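Local coordinates for pollen-specific leucine-rich repeat extensin-like protein 1 (Arabidopsis thaliana, PDB 6TME) that probably acts in the pollen tube cell wall as a leucine-rich repeat extensin, its repeat domain holding a partner protein, at residues 236-250 against 257-271. Sequence-based numbering, arbitrary orientation.
Sequences LNEIVFIGNNLSGCL and LNNVTVFDASSNGFV. With NAG (2-acetamido-2-deoxy-beta-D-glucopyranose), chain G.
Asn268 binds the backbone of 236-250 through both ends of its amide. ND2 donates to Phe241 O (3.0 Å), and OD1 accepts from Leu246 N at 3.0 Å in a nearly straight bond. With CG beside the backbone N (chi1 -84°), the amide turns into the bend after Phe241. Asn244 ND2 meets Phe241 O from the opposite face of that carbonyl, which is thus gripped twice: this is the asparagine ladder of a leucine-rich repeat solenoid. Backbone bonds pair the parallel strands 238-240 and 262-264, from Ile239 N to Val262 O on to Phe241 N to Asp264 O (2.9 Å) just beyond the first strand. Asp264 OD1 takes Ser266 N in an Asx turn and, on its syn lone pair, Ser266 OG, while Ile242 CG1 and CD1 lie against the carboxylate. Without the carboxylate, as with an alanine at Asp264, Ser266 N and OG would probably lose this acceptor, and an aromatic residue of another protein chain its hydrogen bond to OD2. Inside, Ile239 CG2 touches Phe263 CD2 (3.4 Å), and Leu250 CD2 sits over the centre of the Phe270 ring in a CH-pi contact. Strand 214-216 flanks 238-240 and strand 286-288 flanks 262-264, while the ladder runs on both ways, Asn244 reaching Phe217 O and Phe222 N in the coil before, and Asn292 reaching Ala265 O and Phe270 N from the coil after.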
# COMPACT_ATOMS: atom_id res chain seq x y z
N LEU A 236 4.54 -9.21 8.17
CA LEU A 236 4.66 -7.79 7.83
C LEU A 236 6.12 -7.42 7.55
O LEU A 236 6.99 -7.62 8.41
CB LEU A 236 4.10 -6.94 8.96
CG LEU A 236 4.19 -5.45 8.67
CD1 LEU A 236 3.25 -5.14 7.50
CD2 LEU A 236 3.78 -4.66 9.88
N ASN A 237 6.38 -6.85 6.36
CA ASN A 237 7.70 -6.32 6.00
C ASN A 237 7.76 -4.80 5.92
O ASN A 237 8.82 -4.23 6.24
CB ASN A 237 8.17 -6.87 4.65
CG ASN A 237 8.52 -8.34 4.72
OD1 ASN A 237 9.01 -8.84 5.74
ND2 ASN A 237 8.24 -9.06 3.64
N GLU A 238 6.68 -4.15 5.48
CA GLU A 238 6.68 -2.71 5.17
C GLU A 238 5.34 -2.12 5.56
O GLU A 238 4.29 -2.59 5.11
CB GLU A 238 6.96 -2.45 3.67
CG GLU A 238 8.26 -3.07 3.17
CD GLU A 238 8.52 -2.94 1.67
OE1 GLU A 238 7.92 -2.06 1.00
OE2 GLU A 238 9.34 -3.75 1.17
N ILE A 239 5.36 -1.08 6.39
CA ILE A 239 4.15 -0.37 6.80
C ILE A 239 4.43 1.13 6.73
O ILE A 239 5.45 1.60 7.23
CB ILE A 239 3.66 -0.80 8.20
CG1 ILE A 239 2.27 -0.23 8.47
CG2 ILE A 239 4.66 -0.40 9.32
CD1 ILE A 239 1.35 -1.21 9.19
N VAL A 240 3.54 1.87 6.08
CA VAL A 240 3.78 3.27 5.77
C VAL A 240 2.57 4.08 6.22
O VAL A 240 1.45 3.85 5.75
CB VAL A 240 4.04 3.47 4.27
CG1 VAL A 240 4.38 4.92 3.98
CG2 VAL A 240 5.18 2.54 3.82
N PHE A 241 2.80 5.02 7.16
CA PHE A 241 1.79 5.90 7.73
C PHE A 241 2.00 7.37 7.38
O PHE A 241 1.28 8.22 7.91
CB PHE A 241 1.80 5.85 9.26
CG PHE A 241 1.48 4.52 9.86
CD1 PHE A 241 0.16 4.10 10.01
CD2 PHE A 241 2.50 3.73 10.38
CE1 PHE A 241 -0.13 2.88 10.60
CE2 PHE A 241 2.22 2.52 10.97
CZ PHE A 241 0.91 2.09 11.09
N ILE A 242 2.99 7.70 6.54
CA ILE A 242 3.33 9.08 6.21
C ILE A 242 2.10 9.98 6.06
O ILE A 242 1.23 9.72 5.23
CB ILE A 242 4.17 9.14 4.91
CG1 ILE A 242 5.35 8.22 4.99
CG2 ILE A 242 4.65 10.57 4.64
CD1 ILE A 242 6.15 8.21 3.70
N GLY A 243 2.05 11.06 6.83
CA GLY A 243 1.14 12.14 6.50
C GLY A 243 -0.31 11.85 6.84
O GLY A 243 -1.16 11.81 5.96
N ASN A 244 -0.58 11.61 8.11
CA ASN A 244 -1.94 11.41 8.60
C ASN A 244 -2.09 12.31 9.82
O ASN A 244 -1.33 13.26 10.04
CB ASN A 244 -2.21 9.93 8.89
CG ASN A 244 -2.56 9.14 7.64
OD1 ASN A 244 -3.66 9.28 7.09
ND2 ASN A 244 -1.62 8.32 7.18
N ASN A 245 -3.11 12.03 10.63
CA ASN A 245 -3.33 12.79 11.84
C ASN A 245 -3.35 11.85 13.03
O ASN A 245 -4.24 11.94 13.88
CB ASN A 245 -4.62 13.59 11.73
CG ASN A 245 -4.46 14.81 10.86
OD1 ASN A 245 -3.53 15.62 11.06
ND2 ASN A 245 -5.31 14.94 9.85
N LEU A 246 -2.39 10.94 13.07
CA LEU A 246 -2.27 10.02 14.19
C LEU A 246 -1.51 10.70 15.34
O LEU A 246 -0.77 11.67 15.16
CB LEU A 246 -1.55 8.76 13.74
CG LEU A 246 -2.17 7.95 12.59
CD1 LEU A 246 -1.15 6.90 12.08
CD2 LEU A 246 -3.47 7.26 13.01
N SER A 247 -1.70 10.15 16.54
CA SER A 247 -1.20 10.79 17.76
C SER A 247 -1.11 9.72 18.83
O SER A 247 -1.21 8.52 18.56
CB SER A 247 -2.12 11.94 18.18
OG SER A 247 -3.44 11.44 18.39
N GLY A 248 -0.93 10.16 20.07
CA GLY A 248 -0.63 9.22 21.13
C GLY A 248 0.83 8.79 21.04
O GLY A 248 1.63 9.27 20.22
N CYS A 249 1.17 7.86 21.91
CA CYS A 249 2.51 7.29 21.94
C CYS A 249 2.57 6.06 21.04
O CYS A 249 1.56 5.40 20.80
CB CYS A 249 2.89 6.89 23.37
SG CYS A 249 2.88 8.26 24.54
N LEU A 250 3.77 5.77 20.56
CA LEU A 250 4.00 4.52 19.85
C LEU A 250 3.76 3.35 20.80
O LEU A 250 4.28 3.36 21.91
CB LEU A 250 5.43 4.45 19.32
CG LEU A 250 5.70 5.33 18.10
CD1 LEU A 250 7.10 5.09 17.54
CD2 LEU A 250 4.62 5.08 17.04
N LEU A 257 7.63 -6.63 15.69
CA LEU A 257 7.62 -6.76 14.23
C LEU A 257 9.02 -7.07 13.70
O LEU A 257 9.62 -6.31 12.94
CB LEU A 257 7.05 -5.50 13.60
CG LEU A 257 5.60 -5.29 14.06
CD1 LEU A 257 5.09 -3.91 13.67
CD2 LEU A 257 4.75 -6.41 13.49
N ASN A 258 9.52 -8.24 14.07
CA ASN A 258 10.92 -8.56 13.82
C ASN A 258 11.23 -8.82 12.35
O ASN A 258 12.42 -8.91 12.00
CB ASN A 258 11.35 -9.75 14.67
CG ASN A 258 10.44 -10.94 14.49
OD1 ASN A 258 9.37 -10.82 13.90
ND2 ASN A 258 10.85 -12.09 15.00
N ASN A 259 10.24 -8.92 11.47
CA ASN A 259 10.52 -9.04 10.03
C ASN A 259 10.34 -7.74 9.27
O ASN A 259 10.49 -7.73 8.05
CB ASN A 259 9.65 -10.14 9.40
CG ASN A 259 10.09 -11.54 9.84
OD1 ASN A 259 11.28 -11.83 9.94
ND2 ASN A 259 9.11 -12.41 10.09
N VAL A 260 10.05 -6.63 9.95
CA VAL A 260 9.84 -5.35 9.29
C VAL A 260 11.16 -4.81 8.73
O VAL A 260 12.18 -4.78 9.43
CB VAL A 260 9.20 -4.36 10.27
CG1 VAL A 260 9.54 -2.92 9.90
CG2 VAL A 260 7.69 -4.56 10.29
N THR A 261 11.14 -4.36 7.48
CA THR A 261 12.27 -3.64 6.90
C THR A 261 12.03 -2.15 6.73
O THR A 261 12.99 -1.39 6.57
CB THR A 261 12.62 -4.20 5.51
OG1 THR A 261 11.48 -4.08 4.64
CG2 THR A 261 13.05 -5.65 5.61
N VAL A 262 10.77 -1.72 6.71
CA VAL A 262 10.39 -0.35 6.43
C VAL A 262 9.31 0.01 7.43
O VAL A 262 8.21 -0.54 7.37
CB VAL A 262 9.86 -0.14 5.00
CG1 VAL A 262 9.36 1.30 4.87
CG2 VAL A 262 10.92 -0.45 3.94
N PHE A 263 9.62 0.94 8.33
CA PHE A 263 8.63 1.46 9.27
C PHE A 263 8.68 2.98 9.19
O PHE A 263 9.62 3.61 9.70
CB PHE A 263 8.89 0.96 10.70
CG PHE A 263 7.74 1.25 11.63
CD1 PHE A 263 7.59 2.51 12.19
CD2 PHE A 263 6.76 0.30 11.87
CE1 PHE A 263 6.51 2.79 12.99
CE2 PHE A 263 5.68 0.58 12.67
CZ PHE A 263 5.55 1.82 13.24
N ASP A 264 7.68 3.58 8.57
CA ASP A 264 7.65 5.02 8.35
C ASP A 264 6.40 5.60 9.01
O ASP A 264 5.28 5.34 8.57
CB ASP A 264 7.71 5.33 6.85
CG ASP A 264 8.06 6.79 6.57
OD1 ASP A 264 7.58 7.68 7.31
OD2 ASP A 264 8.79 7.05 5.58
N ALA A 265 6.60 6.38 10.08
CA ALA A 265 5.52 6.99 10.84
C ALA A 265 5.55 8.51 10.73
O ALA A 265 4.97 9.20 11.57
CB ALA A 265 5.57 6.56 12.30
N SER A 266 6.17 9.03 9.68
CA SER A 266 6.51 10.44 9.67
C SER A 266 5.30 11.31 9.34
O SER A 266 4.30 10.86 8.75
CB SER A 266 7.65 10.73 8.69
OG SER A 266 7.26 10.52 7.35
N SER A 267 5.40 12.58 9.74
CA SER A 267 4.40 13.60 9.42
C SER A 267 3.05 13.24 10.03
O SER A 267 2.02 13.24 9.36
CB SER A 267 4.29 13.81 7.91
OG SER A 267 5.51 14.30 7.44
N ASN A 268 3.09 12.89 11.32
CA ASN A 268 1.87 12.69 12.09
C ASN A 268 1.95 13.60 13.31
O ASN A 268 2.49 14.71 13.21
CB ASN A 268 1.72 11.21 12.45
CG ASN A 268 1.07 10.40 11.29
OD1 ASN A 268 -0.14 10.44 11.11
ND2 ASN A 268 1.88 9.71 10.50
N GLY A 269 1.43 13.15 14.45
CA GLY A 269 1.43 13.96 15.64
C GLY A 269 1.72 13.09 16.85
O GLY A 269 1.11 13.26 17.91
N PHE A 270 2.63 12.13 16.69
CA PHE A 270 2.96 11.26 17.80
C PHE A 270 3.71 12.02 18.89
O PHE A 270 4.38 13.02 18.63
CB PHE A 270 3.78 10.08 17.31
CG PHE A 270 3.05 9.19 16.36
CD1 PHE A 270 1.97 8.41 16.79
CD2 PHE A 270 3.43 9.12 15.03
CE1 PHE A 270 1.30 7.59 15.90
CE2 PHE A 270 2.76 8.30 14.14
CZ PHE A 270 1.69 7.54 14.57
N VAL A 271 3.57 11.54 20.12
CA VAL A 271 4.17 12.13 21.29
C VAL A 271 4.85 11.03 22.09
O VAL A 271 4.82 9.86 21.72
CB VAL A 271 3.13 12.87 22.17
CG1 VAL A 271 2.58 14.10 21.46
CG2 VAL A 271 2.01 11.91 22.55
C1 NAG G . 9.34 -13.75 10.56
C2 NAG G . 8.16 -14.17 11.41
C3 NAG G . 8.44 -15.52 12.06
C4 NAG G . 8.77 -16.55 10.99
C5 NAG G . 9.90 -16.04 10.08
C6 NAG G . 10.13 -16.94 8.88
C7 NAG G . 6.76 -12.38 12.34
C8 NAG G . 5.87 -12.60 11.16
N2 NAG G . 7.84 -13.17 12.42
O4 NAG G . 9.17 -17.77 11.59
O5 NAG G . 9.58 -14.74 9.55
O6 NAG G . 10.69 -16.22 7.80
O7 NAG G . 6.51 -11.53 13.19
O HOH W 1 7.44 -8.35 10.92
O HOH W 2 11.32 -5.88 1.69
O HOH W 3 0.37 15.03 8.57
O HOH W 4 5.97 7.56 21.52